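Local coordinates for uncharacterized protein (Vanderwaltozyma polyspora, PDB 5THE) that probably binds RNA as a budding-yeast Argonaute, the present chain being its C-terminal lobe with the Piwi domain, at residues E6-Y11 and A433-F438. Numbering follows the deposited sequence.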
loop_
_atom_site.group_PDB
_atom_site.type_symbol
_atom_site.label_atom_id
_atom_site.label_comp_id
_atom_site.label_asym_id
_atom_site.label_seq_id
_atom_site.Cartn_x
_atom_site.Cartn_y
_atom_site.Cartn_z
ATOM N N GLU A 6 2.227 -0.260 25.694
ATOM C CA GLU A 6 3.619 -0.623 25.929
ATOM C C GLU A 6 4.425 0.580 26.409
ATOM O O GLU A 6 4.262 1.697 25.909
ATOM C CB GLU A 6 4.220 -1.160 24.617
ATOM C CG GLU A 6 5.465 -2.013 24.751
ATOM C CD GLU A 6 5.167 -3.384 25.354
ATOM O OE1 GLU A 6 4.009 -3.875 25.238
ATOM O OE2 GLU A 6 6.089 -3.963 25.958
ATOM N N ASN A 7 5.307 0.352 27.375
ATOM C CA ASN A 7 6.311 1.349 27.715
ATOM C C ASN A 7 7.589 1.063 26.944
ATOM O O ASN A 7 7.790 -0.043 26.433
ATOM C CB ASN A 7 6.587 1.352 29.217
ATOM C CG ASN A 7 5.382 1.817 30.022
ATOM O OD1 ASN A 7 4.856 2.903 29.798
ATOM N ND2 ASN A 7 4.943 0.996 30.949
ATOM N N ARG A 8 8.456 2.079 26.861
ATOM C CA ARG A 8 9.701 1.960 26.113
ATOM C C ARG A 8 10.576 0.845 26.676
ATOM O O ARG A 8 10.767 0.748 27.888
ATOM C CB ARG A 8 10.459 3.282 26.155
ATOM C CG ARG A 8 11.862 3.209 25.599
ATOM C CD ARG A 8 12.540 4.618 25.530
ATOM N NE ARG A 8 11.783 5.574 24.710
ATOM C CZ ARG A 8 11.750 5.545 23.377
ATOM N NH1 ARG A 8 12.437 4.613 22.726
ATOM N NH2 ARG A 8 11.044 6.450 22.696
ATOM N N HIS A 9 11.112 -0.001 25.793
ATOM C CA HIS A 9 12.036 -1.049 26.235
ATOM C C HIS A 9 13.468 -0.528 26.342
ATOM O O HIS A 9 14.156 -0.745 27.343
ATOM C CB HIS A 9 12.024 -2.242 25.265
ATOM C CG HIS A 9 10.670 -2.809 24.990
ATOM N ND1 HIS A 9 10.454 -3.758 24.014
ATOM C CD2 HIS A 9 9.464 -2.578 25.564
ATOM C CE1 HIS A 9 9.174 -4.085 23.994
ATOM N NE2 HIS A 9 8.551 -3.383 24.924
ATOM N N ASP A 10 13.911 0.169 25.315
ATOM C CA ASP A 10 15.301 0.524 25.108
ATOM C C ASP A 10 15.322 1.634 24.062
ATOM O O ASP A 10 14.272 2.170 23.684
ATOM C CB ASP A 10 16.101 -0.706 24.678
ATOM C CG ASP A 10 15.648 -1.262 23.321
ATOM O OD1 ASP A 10 14.613 -0.823 22.783
ATOM O OD2 ASP A 10 16.345 -2.151 22.791
ATOM N N TYR A 11 16.515 1.965 23.588
ATOM C CA TYR A 11 16.726 2.884 22.484
ATOM C C TYR A 11 17.500 2.148 21.400
ATOM O O TYR A 11 18.198 1.173 21.673
ATOM C CB TYR A 11 17.503 4.137 22.937
ATOM C CG TYR A 11 16.726 5.005 23.896
ATOM C CD1 TYR A 11 15.846 5.970 23.427
ATOM C CD2 TYR A 11 16.852 4.842 25.271
ATOM C CE1 TYR A 11 15.127 6.761 24.298
ATOM C CE2 TYR A 11 16.143 5.636 26.147
ATOM C CZ TYR A 11 15.292 6.589 25.656
ATOM O OH TYR A 11 14.581 7.361 26.530
ATOM N N ALA A 433 9.051 7.606 28.414
ATOM C CA ALA A 433 8.267 6.493 28.949
ATOM C C ALA A 433 7.652 5.642 27.842
ATOM O O ALA A 433 7.562 4.417 27.973
ATOM C CB ALA A 433 7.164 7.012 29.879
ATOM N N HIS A 434 7.214 6.258 26.756
ATOM C CA HIS A 434 6.563 5.491 25.709
ATOM C C HIS A 434 7.556 5.125 24.610
ATOM O O HIS A 434 8.641 5.694 24.494
ATOM C CB HIS A 434 5.364 6.260 25.164
ATOM C CG HIS A 434 4.213 6.292 26.123
ATOM N ND1 HIS A 434 3.613 7.463 26.536
ATOM C CD2 HIS A 434 3.571 5.289 26.770
ATOM C CE1 HIS A 434 2.639 7.178 27.383
ATOM N NE2 HIS A 434 2.592 5.867 27.542
ATOM N N PHE A 435 7.168 4.139 23.813
ATOM C CA PHE A 435 8.062 3.469 22.876
ATOM C C PHE A 435 7.835 4.069 21.488
ATOM O O PHE A 435 7.188 3.482 20.625
ATOM C CB PHE A 435 7.786 1.954 22.921
ATOM C CG PHE A 435 8.867 1.096 22.304
ATOM C CD1 PHE A 435 9.931 1.658 21.626
ATOM C CD2 PHE A 435 8.806 -0.288 22.414
ATOM C CE1 PHE A 435 10.904 0.860 21.063
ATOM C CE2 PHE A 435 9.784 -1.091 21.858
ATOM C CZ PHE A 435 10.829 -0.517 21.180
ATOM N N ASP A 436 8.376 5.268 21.271
ATOM C CA ASP A 436 8.188 5.933 19.990
ATOM C C ASP A 436 9.527 6.309 19.358
ATOM O O ASP A 436 10.574 6.372 20.015
ATOM C CB ASP A 436 7.273 7.169 20.120
ATOM C CG ASP A 436 7.942 8.334 20.849
ATOM O OD1 ASP A 436 8.611 8.111 21.875
ATOM O OD2 ASP A 436 7.783 9.484 20.393
ATOM N N PHE A 437 9.482 6.510 18.045
ATOM C CA PHE A 437 10.664 6.900 17.289
ATOM C C PHE A 437 10.198 7.506 15.976
ATOM O O PHE A 437 9.085 7.248 15.513
ATOM C CB PHE A 437 11.625 5.721 17.057
ATOM C CG PHE A 437 10.977 4.496 16.491
ATOM C CD1 PHE A 437 10.783 4.364 15.125
ATOM C CD2 PHE A 437 10.578 3.463 17.323
ATOM C CE1 PHE A 437 10.193 3.236 14.601
ATOM C CE2 PHE A 437 9.981 2.320 16.805
ATOM C CZ PHE A 437 9.784 2.208 15.440
ATOM N N PHE A 438 11.044 8.356 15.410
ATOM C CA PHE A 438 10.821 8.911 14.084
ATOM C C PHE A 438 11.738 8.206 13.102
ATOM O O PHE A 438 12.892 7.910 13.427
ATOM C CB PHE A 438 11.128 10.411 14.027
ATOM C CG PHE A 438 10.203 11.273 14.830
ATOM C CD1 PHE A 438 10.419 11.472 16.185
ATOM C CD2 PHE A 438 9.150 11.938 14.211
ATOM C CE1 PHE A 438 9.589 12.288 16.922
ATOM C CE2 PHE A 438 8.312 12.769 14.941
ATOM C CZ PHE A 438 8.530 12.947 16.295
HETATM O O HOH W 1 4.368 2.993 23.647
#
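Arg8 NH2 is gripped by the backbone and the carboxylate of Asp436. It donates a nearly straight hydrogen bond to Asp436 O (2.7 Å), lying close to the guanidinium plane and landing on a lone pair of the carbonyl. The same nitrogen makes a salt bridge to Asp436 OD1 at 3.1 Å and a further hydrogen bond to Ser431 O. NH1 turns back on its own loop, bonding Asp10 O in the plane of both groups, which fixes the rotation of the guanidinium. One face of that group carries Tyr11 CE1; Phe435 CA sits over the centre of the opposite face. Asp436 is itself tied down, its OD2 bonded to His453 NE2 and its OD1 also to Ser431 N. An alanine in place of Arg8 would probably leave Asp436 O and OD1 without their cationic partner and strip one face of the Tyr11 ring of the arginine chain packed on it.

The arrangement illustrates how a segment remote in sequence can be fastened beside a strand without regular pairing to it: the loop preceding strand 16-22 lies against a strand of the Piwi domain, a member of the RNase H clan. Arg8 N bonds Ala433 O at 2.7 Å, and a water links Glu6 O to Phe435 N.

Phe435 supplies the apolar half. CG is anti to the backbone N (chi1 -164°), 4.0 Å from Arg8 CA, and CB lies 3.7 Å from the same atom. The ring's edge meets the face of His9 in an edge-to-face pair, planes 51° apart, with CE2 lying 3.5 Å from His9 ND1. The imidazole is held at both nitrogens: ND1 bonds Ser463 O, while NE2 donates to Glu6 OE2 (2.7 Å), meeting that oxygen on its anti side.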